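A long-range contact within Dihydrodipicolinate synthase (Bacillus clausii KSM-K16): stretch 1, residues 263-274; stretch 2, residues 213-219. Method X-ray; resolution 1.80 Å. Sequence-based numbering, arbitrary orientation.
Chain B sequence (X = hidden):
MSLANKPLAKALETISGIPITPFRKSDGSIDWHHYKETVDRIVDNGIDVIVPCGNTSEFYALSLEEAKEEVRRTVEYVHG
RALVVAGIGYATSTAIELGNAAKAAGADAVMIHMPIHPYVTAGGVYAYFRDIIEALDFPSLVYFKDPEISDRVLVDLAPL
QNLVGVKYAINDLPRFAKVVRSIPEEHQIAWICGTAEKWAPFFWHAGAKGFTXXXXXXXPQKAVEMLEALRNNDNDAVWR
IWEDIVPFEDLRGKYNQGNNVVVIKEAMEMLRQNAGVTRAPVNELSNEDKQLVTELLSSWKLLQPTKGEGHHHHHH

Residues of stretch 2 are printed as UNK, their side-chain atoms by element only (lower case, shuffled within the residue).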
# COMPACT_ATOMS: atom_id res chain seq x y z
N VAL B 263 -3.72 19.29 1.94
CA VAL B 263 -4.11 20.55 1.31
C VAL B 263 -5.59 20.83 1.60
O VAL B 263 -5.97 21.97 1.89
CB VAL B 263 -3.90 20.52 -0.23
CG1 VAL B 263 -4.59 21.71 -0.89
CG2 VAL B 263 -2.41 20.55 -0.55
N ILE B 264 -6.41 19.78 1.53
CA ILE B 264 -7.83 19.92 1.81
C ILE B 264 -8.05 20.38 3.25
O ILE B 264 -8.82 21.32 3.52
CB ILE B 264 -8.58 18.58 1.59
CG1 ILE B 264 -8.66 18.26 0.10
CG2 ILE B 264 -9.99 18.66 2.17
CD1 ILE B 264 -9.31 16.93 -0.21
N LYS B 265 -7.37 19.73 4.19
CA LYS B 265 -7.52 20.07 5.60
C LYS B 265 -7.04 21.47 5.97
O LYS B 265 -7.70 22.16 6.76
CB LYS B 265 -6.82 19.03 6.48
CG LYS B 265 -7.57 17.69 6.51
CD LYS B 265 -7.01 16.73 7.55
CE LYS B 265 -7.87 15.47 7.63
NZ LYS B 265 -7.29 14.41 8.52
N GLU B 266 -5.92 21.90 5.42
CA GLU B 266 -5.44 23.24 5.76
C GLU B 266 -6.28 24.30 5.05
O GLU B 266 -6.42 25.42 5.55
CB GLU B 266 -3.95 23.37 5.43
CG GLU B 266 -3.10 22.50 6.35
CD GLU B 266 -1.65 22.94 6.45
OE1 GLU B 266 -1.36 24.12 6.17
OE2 GLU B 266 -0.81 22.09 6.83
N ALA B 267 -6.86 23.95 3.91
CA ALA B 267 -7.73 24.88 3.19
C ALA B 267 -9.03 25.03 3.99
O ALA B 267 -9.54 26.15 4.16
CB ALA B 267 -8.03 24.35 1.80
N MET B 268 -9.57 23.91 4.47
CA MET B 268 -10.80 23.92 5.27
C MET B 268 -10.61 24.78 6.52
O MET B 268 -11.48 25.60 6.85
CB MET B 268 -11.20 22.49 5.70
CG MET B 268 -11.65 21.55 4.57
SD MET B 268 -12.02 19.84 5.08
CE MET B 268 -10.45 19.18 5.22
N GLU B 269 -9.49 24.60 7.20
CA GLU B 269 -9.21 25.37 8.42
C GLU B 269 -9.14 26.87 8.12
O GLU B 269 -9.62 27.69 8.92
CB GLU B 269 -7.90 24.90 9.06
CG GLU B 269 -7.98 23.56 9.80
CD GLU B 269 -8.84 23.61 11.05
OE1 GLU B 269 -8.90 24.68 11.70
OE2 GLU B 269 -9.43 22.57 11.42
N MET B 270 -8.55 27.23 6.98
CA MET B 270 -8.47 28.64 6.60
C MET B 270 -9.87 29.20 6.37
O MET B 270 -10.10 30.39 6.58
CB MET B 270 -7.63 28.81 5.34
CG MET B 270 -6.13 28.86 5.58
SD MET B 270 -5.20 29.40 4.12
CE MET B 270 -5.59 31.11 4.09
N LEU B 271 -10.79 28.35 5.94
CA LEU B 271 -12.17 28.78 5.69
C LEU B 271 -13.02 28.58 6.94
O LEU B 271 -14.26 28.59 6.88
CB LEU B 271 -12.77 27.98 4.53
CG LEU B 271 -12.08 28.14 3.17
CD1 LEU B 271 -12.70 27.17 2.17
CD2 LEU B 271 -12.20 29.58 2.68
N ARG B 272 -12.34 28.40 8.07
CA ARG B 272 -12.98 28.20 9.36
C ARG B 272 -13.88 26.98 9.43
O ARG B 272 -14.89 26.97 10.14
CB ARG B 272 -13.75 29.46 9.77
CG ARG B 272 -12.84 30.65 10.04
CD ARG B 272 -13.61 31.93 10.28
NE ARG B 272 -12.70 33.07 10.45
CZ ARG B 272 -11.92 33.26 11.51
NH1 ARG B 272 -11.93 32.40 12.52
NH2 ARG B 272 -11.12 34.32 11.56
N GLN B 273 -13.51 25.94 8.69
CA GLN B 273 -14.24 24.68 8.70
C GLN B 273 -13.33 23.75 9.50
O GLN B 273 -12.10 23.78 9.34
CB GLN B 273 -14.43 24.16 7.27
CG GLN B 273 -15.15 25.14 6.35
CD GLN B 273 -15.30 24.61 4.93
OE1 GLN B 273 -14.56 23.72 4.51
NE2 GLN B 273 -16.24 25.17 4.17
N ASN B 274 -13.91 22.93 10.37
CA ASN B 274 -13.14 22.03 11.22
C ASN B 274 -12.63 20.77 10.52
O ASN B 274 -13.41 19.94 10.06
CB ASN B 274 -13.97 21.64 12.43
CG ASN B 274 -14.36 22.84 13.27
OD1 ASN B 274 -15.53 23.04 13.59
ND2 ASN B 274 -13.37 23.66 13.61
N UNK B 213 -14.89 12.95 -5.52
CA UNK B 213 -14.50 14.31 -5.20
C UNK B 213 -14.08 14.49 -3.76
O UNK B 213 -14.75 14.01 -2.84
o UNK B 213 -15.35 16.59 -5.07
c UNK B 213 -15.66 15.27 -5.51
N UNK B 214 -12.95 15.17 -3.57
CA UNK B 214 -12.46 15.47 -2.24
C UNK B 214 -12.81 16.93 -2.00
O UNK B 214 -12.89 17.41 -0.87
N UNK B 215 -13.01 17.65 -3.10
CA UNK B 215 -13.35 19.06 -3.05
C UNK B 215 -14.65 19.30 -2.27
O UNK B 215 -14.82 20.35 -1.65
c UNK B 215 -13.49 19.61 -4.48
c UNK B 215 -13.98 21.40 -6.15
c UNK B 215 -13.91 21.08 -4.66
c UNK B 215 -12.91 21.99 -3.98
N UNK B 216 -15.56 18.33 -2.28
CA UNK B 216 -16.83 18.48 -1.57
C UNK B 216 -16.65 18.71 -0.07
O UNK B 216 -17.57 19.19 0.59
c UNK B 216 -18.15 17.13 -3.24
c UNK B 216 -17.75 17.25 -1.77
c UNK B 216 -17.06 15.99 -1.29
N UNK B 217 -15.48 18.38 0.47
CA UNK B 217 -15.23 18.58 1.89
C UNK B 217 -15.26 20.06 2.28
O UNK B 217 -15.53 20.39 3.43
c UNK B 217 -13.89 17.99 2.32
o UNK B 217 -13.46 15.77 1.50
n UNK B 217 -14.48 15.96 3.49
c UNK B 217 -13.92 16.47 2.40
N UNK B 218 -14.95 20.94 1.33
CA UNK B 218 -14.96 22.37 1.62
C UNK B 218 -15.89 23.18 0.73
O UNK B 218 -16.51 24.13 1.20
c UNK B 218 -12.76 22.77 0.20
c UNK B 218 -11.70 23.86 0.08
c UNK B 218 -12.12 21.38 0.17
c UNK B 218 -13.54 22.95 1.51
N UNK B 219 -16.01 22.79 -0.54
CA UNK B 219 -16.85 23.52 -1.49
C UNK B 219 -17.67 22.58 -2.37
O UNK B 219 -17.46 22.50 -3.58
c UNK B 219 -15.10 25.41 -1.62
c UNK B 219 -15.99 26.56 -1.17
c UNK B 219 -15.95 24.39 -2.37
c UNK B 219 -13.96 25.91 -2.49

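Position 213 carries one carbon and then one oxygen, the pattern of a hydroxymethyl group. It lies out of reach of stretch 1. The residue is serine, S213; its OG accepts a hydrogen bond from the backbone N of position 216 at 3.3 Å.

Position 214 has no side-chain atoms and is therefore glycine, G214. Its carbonyl O sits 3.7 Å from I264 CD1. An ideally placed CB would point toward the helix and fall 3.0 Å from I264 CD1, so the coordinates leave little room for a side chain here.

Position 215 bears four carbons forked at the second, which marks leucine. L215 directs its CA-to-CB bond away from stretch 1, and its side chain makes no contact there. It opens the 3-10 segment that runs to position 217.

Position 216 has three carbons, one carrying the other two: a branch at CB, hence valine. V216, with chi1 near -64° (m), is out of reach of stretch 1.

Position 217 has two carbons, the second carrying one oxygen and one nitrogen. A terminal amide on so short a chain identifies asparagine. Its CA-to-CB bond points toward the helix, and its CB packs 3.8 Å from M268 SD and 4.0 Å from I264 CG2. N217 is held in the turn by its backbone N, which donates to G214 O at 3.1 Å.

Position 218 again shows four carbons forked at the second, with its CA-to-CB bond now toward stretch 1. Its CB is 3.9 Å from M268 CG, and its branch carbons approach I264, A267 and L271. The residue is leucine: L218 CD2 lies 4.0 Å from I264 CG2, while L218 CD1 lies 4.1 Å from A267 CB and 4.0 Å from L271 CD1.

Position 219 repeats the fork at the second of four carbons and is leucine, L219. Its CA-to-CB bond points sideways; the end of the side chain comes nearer, but not within contact range.

The contact buries 340 Å², both sides summed, and centres on L218, which has the largest covered area. I264, A267 and M268, in the helix, and L271, the first residue after it to leave helical phi/psi, all bring side chains to this leucine. Beyond the helix, Q273 supplies the one hydrogen bond across the stretches: Q273 NE2 donates to L218 O at 3.2 Å, nearly linear at 175°. Q273 OE1 is buried by the contact with no partner in the model, so the amide oxygen stays unsatisfied. Apolar packing dominates, and this single polar link ties the backbone at L218 to the loop.

Stretch 2, residues 213-219: SGLVNLL
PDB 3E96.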